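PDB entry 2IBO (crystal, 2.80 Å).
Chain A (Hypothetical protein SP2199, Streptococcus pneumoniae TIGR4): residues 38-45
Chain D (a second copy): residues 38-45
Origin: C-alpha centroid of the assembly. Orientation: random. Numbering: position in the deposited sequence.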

# COMPACT_ATOMS: atom_id res chain seq x y z
N VAL A 38 -16.22 3.75 -6.22
CA VAL A 38 -15.97 2.69 -5.26
C VAL A 38 -15.47 1.49 -6.06
O VAL A 38 -16.18 1.01 -6.92
CB VAL A 38 -17.25 2.29 -4.52
CG1 VAL A 38 -16.93 1.18 -3.53
CG2 VAL A 38 -17.84 3.51 -3.80
N THR A 39 -14.25 1.04 -5.80
CA THR A 39 -13.74 -0.13 -6.49
C THR A 39 -13.69 -1.21 -5.41
O THR A 39 -13.86 -0.91 -4.24
CB THR A 39 -12.34 0.15 -7.11
OG1 THR A 39 -11.36 0.27 -6.07
CG2 THR A 39 -12.35 1.43 -7.91
N PRO A 40 -13.41 -2.46 -5.79
CA PRO A 40 -13.34 -3.59 -4.85
C PRO A 40 -12.45 -3.53 -3.61
O PRO A 40 -12.78 -4.12 -2.58
CB PRO A 40 -12.94 -4.79 -5.72
CG PRO A 40 -12.98 -4.31 -7.15
CD PRO A 40 -12.86 -2.82 -7.12
N PHE A 41 -11.33 -2.82 -3.68
CA PHE A 41 -10.44 -2.76 -2.52
C PHE A 41 -10.28 -1.37 -1.91
O PHE A 41 -9.84 -1.23 -0.77
CB PHE A 41 -9.06 -3.27 -2.90
CG PHE A 41 -8.92 -4.75 -2.87
CD1 PHE A 41 -8.67 -5.41 -1.67
CD2 PHE A 41 -9.03 -5.51 -4.03
CE1 PHE A 41 -8.53 -6.78 -1.62
CE2 PHE A 41 -8.89 -6.89 -4.00
CZ PHE A 41 -8.64 -7.52 -2.79
N GLU A 42 -10.63 -0.35 -2.69
CA GLU A 42 -10.47 1.02 -2.22
C GLU A 42 -11.46 1.98 -2.88
O GLU A 42 -11.95 1.72 -3.99
CB GLU A 42 -9.04 1.46 -2.51
CG GLU A 42 -8.70 1.42 -3.99
CD GLU A 42 -7.21 1.49 -4.24
OE1 GLU A 42 -6.81 1.67 -5.41
OE2 GLU A 42 -6.44 1.37 -3.27
N THR A 43 -11.74 3.10 -2.22
CA THR A 43 -12.66 4.07 -2.80
C THR A 43 -11.78 5.17 -3.34
O THR A 43 -10.97 5.74 -2.60
CB THR A 43 -13.67 4.63 -1.74
OG1 THR A 43 -14.57 3.59 -1.31
CG2 THR A 43 -14.50 5.74 -2.34
N VAL A 44 -11.93 5.47 -4.62
CA VAL A 44 -11.12 6.48 -5.30
C VAL A 44 -11.80 7.82 -5.39
O VAL A 44 -12.90 7.92 -5.94
CB VAL A 44 -10.74 6.01 -6.74
CG1 VAL A 44 -9.96 7.10 -7.46
CG2 VAL A 44 -9.93 4.73 -6.67
N LEU A 45 -11.14 8.85 -4.88
CA LEU A 45 -11.65 10.22 -4.90
C LEU A 45 -10.80 11.09 -5.82
O LEU A 45 -9.61 10.85 -5.97
CB LEU A 45 -11.66 10.81 -3.48
CG LEU A 45 -12.49 10.05 -2.43
CD1 LEU A 45 -12.37 10.73 -1.08
CD2 LEU A 45 -13.92 9.98 -2.86
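Chain D, residues 38-45: VTPFETVL

The stretch of chain D repeats the backbone of chain A almost angle for angle. Val38(A) and Val38(D) have extended torsions (-93/118 and -92/116), and Thr39(A) and Thr39(D) remain open near -110/172. The chain then bends at Pro40(A) and Pro40(D) (-53/-31 and -52/-32) and at Phe41(A) and Phe41(D) (-117/-18 in both), and stretches out again at Glu42(A) and Glu42(D), near -153/156, to enter the strand that begins at Thr43(A) and Thr43(D). The turn is closed by a backbone hydrogen bond from Thr39(A) N to Glu42(A) O and from Thr39(D) N to Glu42(D) O, 3.0 Å each. Proline suits the bend because its ring confines phi to values close to those found here.

The two stretches meet as equivalents and run in opposite senses. Thr39(A) CA lies 6.5 Å from Thr39(D) CA, while Pro40(A) CA faces Val44(D) CA at 7.7 Å and Val44(A) CA faces Pro40(D) CA at 7.3 Å. This reciprocal register is that of a local twofold pairing, in which each contact has a counterpart with the chains exchanged. No hydrogen bond links the two stretches directly, so they do not join as neighbouring strands of a sheet; side chains make the contact, burying 443 Å² in all.

At the centre the two threonines touch through carbon, Thr39(A) CG2 lying 3.6 Å from Thr39(D) CB. Thr39(A) CG2 also reaches Pro40(D) CD at 3.7 Å, and Thr39(D) CG2 answers at 3.8 Å from Pro40(A) CD. Threonine serves both needs of this place: its methyl packs against the partner, while its hydroxyl donates to its own turn, Thr39(A) OG1 to Glu42(A) O and Thr39(D) OG1 to Glu42(D) O, 2.6 Å each.

The flanking contacts are apolar. Val44(A) CG2 rests 3.7 Å from Pro40(D) CG and 3.9 Å from Phe41(D) CD2; in the reciprocal site Val44(D) CG2 is 4.2 Å from Pro40(A) CG, and Val44(D) CG1 is 3.8 Å from Phe41(A) CE2. The valine meets the edge of each phenylalanine ring, near the ring plane. A compact branched side chain suits this position, since its methyls can fill the space beside both the proline and the aromatic ring. Thr43(A) and Thr43(D), next to it on the strand, are out of reach, and the CA-to-CB bonds of Leu45(A) and Leu45(D) point away, as expected of alternating strand residues.

Glu42(A) and Glu42(D) bring charge into this apolar setting. Glu42(A) OE1 approaches Phe41(D) CB at 3.2 Å, and Glu42(D) OE1 approaches Phe41(A) CB at 3.3 Å. Glu42(A) OE1 and Glu42(D) OE1 stand 3.5 Å apart without a hydrogen bond, a close approach of like charges; the carboxylate oxygens find hydrogen-bonding partners elsewhere in the structure. A water adds a bridge between the chains: it donates to Thr39(A) OG1 at 2.7 Å and Glu42(D) OE1 at 2.8 Å, and accepts from Phe41(A) N at 3.1 Å.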

# COMPACT_ATOMS: atom_id res chain seq x y z
N VAL D 38 -9.76 -3.56 -14.03
CA VAL D 38 -8.78 -2.48 -13.94
C VAL D 38 -9.45 -1.30 -13.25
O VAL D 38 -10.43 -0.77 -13.77
CB VAL D 38 -8.35 -2.01 -15.32
CG1 VAL D 38 -7.32 -0.91 -15.19
CG2 VAL D 38 -7.78 -3.19 -16.11
N THR D 39 -8.97 -0.91 -12.07
CA THR D 39 -9.54 0.23 -11.38
C THR D 39 -8.47 1.33 -11.52
O THR D 39 -7.35 1.06 -11.95
CB THR D 39 -9.83 -0.10 -9.93
OG1 THR D 39 -8.59 -0.20 -9.20
CG2 THR D 39 -10.60 -1.41 -9.83
N PRO D 40 -8.79 2.57 -11.12
CA PRO D 40 -7.87 3.71 -11.22
C PRO D 40 -6.46 3.63 -10.65
O PRO D 40 -5.55 4.27 -11.19
CB PRO D 40 -8.64 4.86 -10.57
CG PRO D 40 -10.04 4.36 -10.38
CD PRO D 40 -9.95 2.89 -10.26
N PHE D 41 -6.27 2.88 -9.58
CA PHE D 41 -4.94 2.81 -8.98
C PHE D 41 -4.31 1.42 -9.01
O PHE D 41 -3.09 1.27 -8.84
CB PHE D 41 -5.02 3.26 -7.52
CG PHE D 41 -4.97 4.75 -7.35
CD1 PHE D 41 -3.76 5.40 -7.33
CD2 PHE D 41 -6.14 5.49 -7.15
CE1 PHE D 41 -3.70 6.77 -7.11
CE2 PHE D 41 -6.09 6.86 -6.94
CZ PHE D 41 -4.86 7.50 -6.91
N GLU D 42 -5.13 0.40 -9.22
CA GLU D 42 -4.64 -0.95 -9.21
C GLU D 42 -5.50 -1.88 -10.06
O GLU D 42 -6.68 -1.59 -10.30
CB GLU D 42 -4.61 -1.44 -7.76
CG GLU D 42 -5.98 -1.51 -7.09
CD GLU D 42 -5.89 -1.58 -5.57
OE1 GLU D 42 -6.94 -1.76 -4.91
OE2 GLU D 42 -4.78 -1.45 -5.02
N THR D 43 -4.92 -2.98 -10.52
CA THR D 43 -5.67 -3.94 -11.30
C THR D 43 -6.00 -5.09 -10.36
O THR D 43 -5.10 -5.68 -9.76
CB THR D 43 -4.86 -4.45 -12.52
OG1 THR D 43 -4.65 -3.37 -13.44
CG2 THR D 43 -5.59 -5.56 -13.25
N VAL D 44 -7.29 -5.38 -10.21
CA VAL D 44 -7.76 -6.43 -9.32
C VAL D 44 -8.00 -7.77 -10.02
O VAL D 44 -8.76 -7.86 -10.98
CB VAL D 44 -9.08 -6.02 -8.65
CG1 VAL D 44 -9.60 -7.16 -7.77
CG2 VAL D 44 -8.87 -4.77 -7.82
N LEU D 45 -7.34 -8.82 -9.53
CA LEU D 45 -7.46 -10.16 -10.09
C LEU D 45 -8.14 -11.08 -9.09
O LEU D 45 -8.00 -10.91 -7.89
CB LEU D 45 -6.07 -10.72 -10.45
CG LEU D 45 -5.22 -9.90 -11.42
CD1 LEU D 45 -3.89 -10.57 -11.65
CD2 LEU D 45 -5.95 -9.76 -12.72
O HOH W 1 -9.55 -1.79 -6.03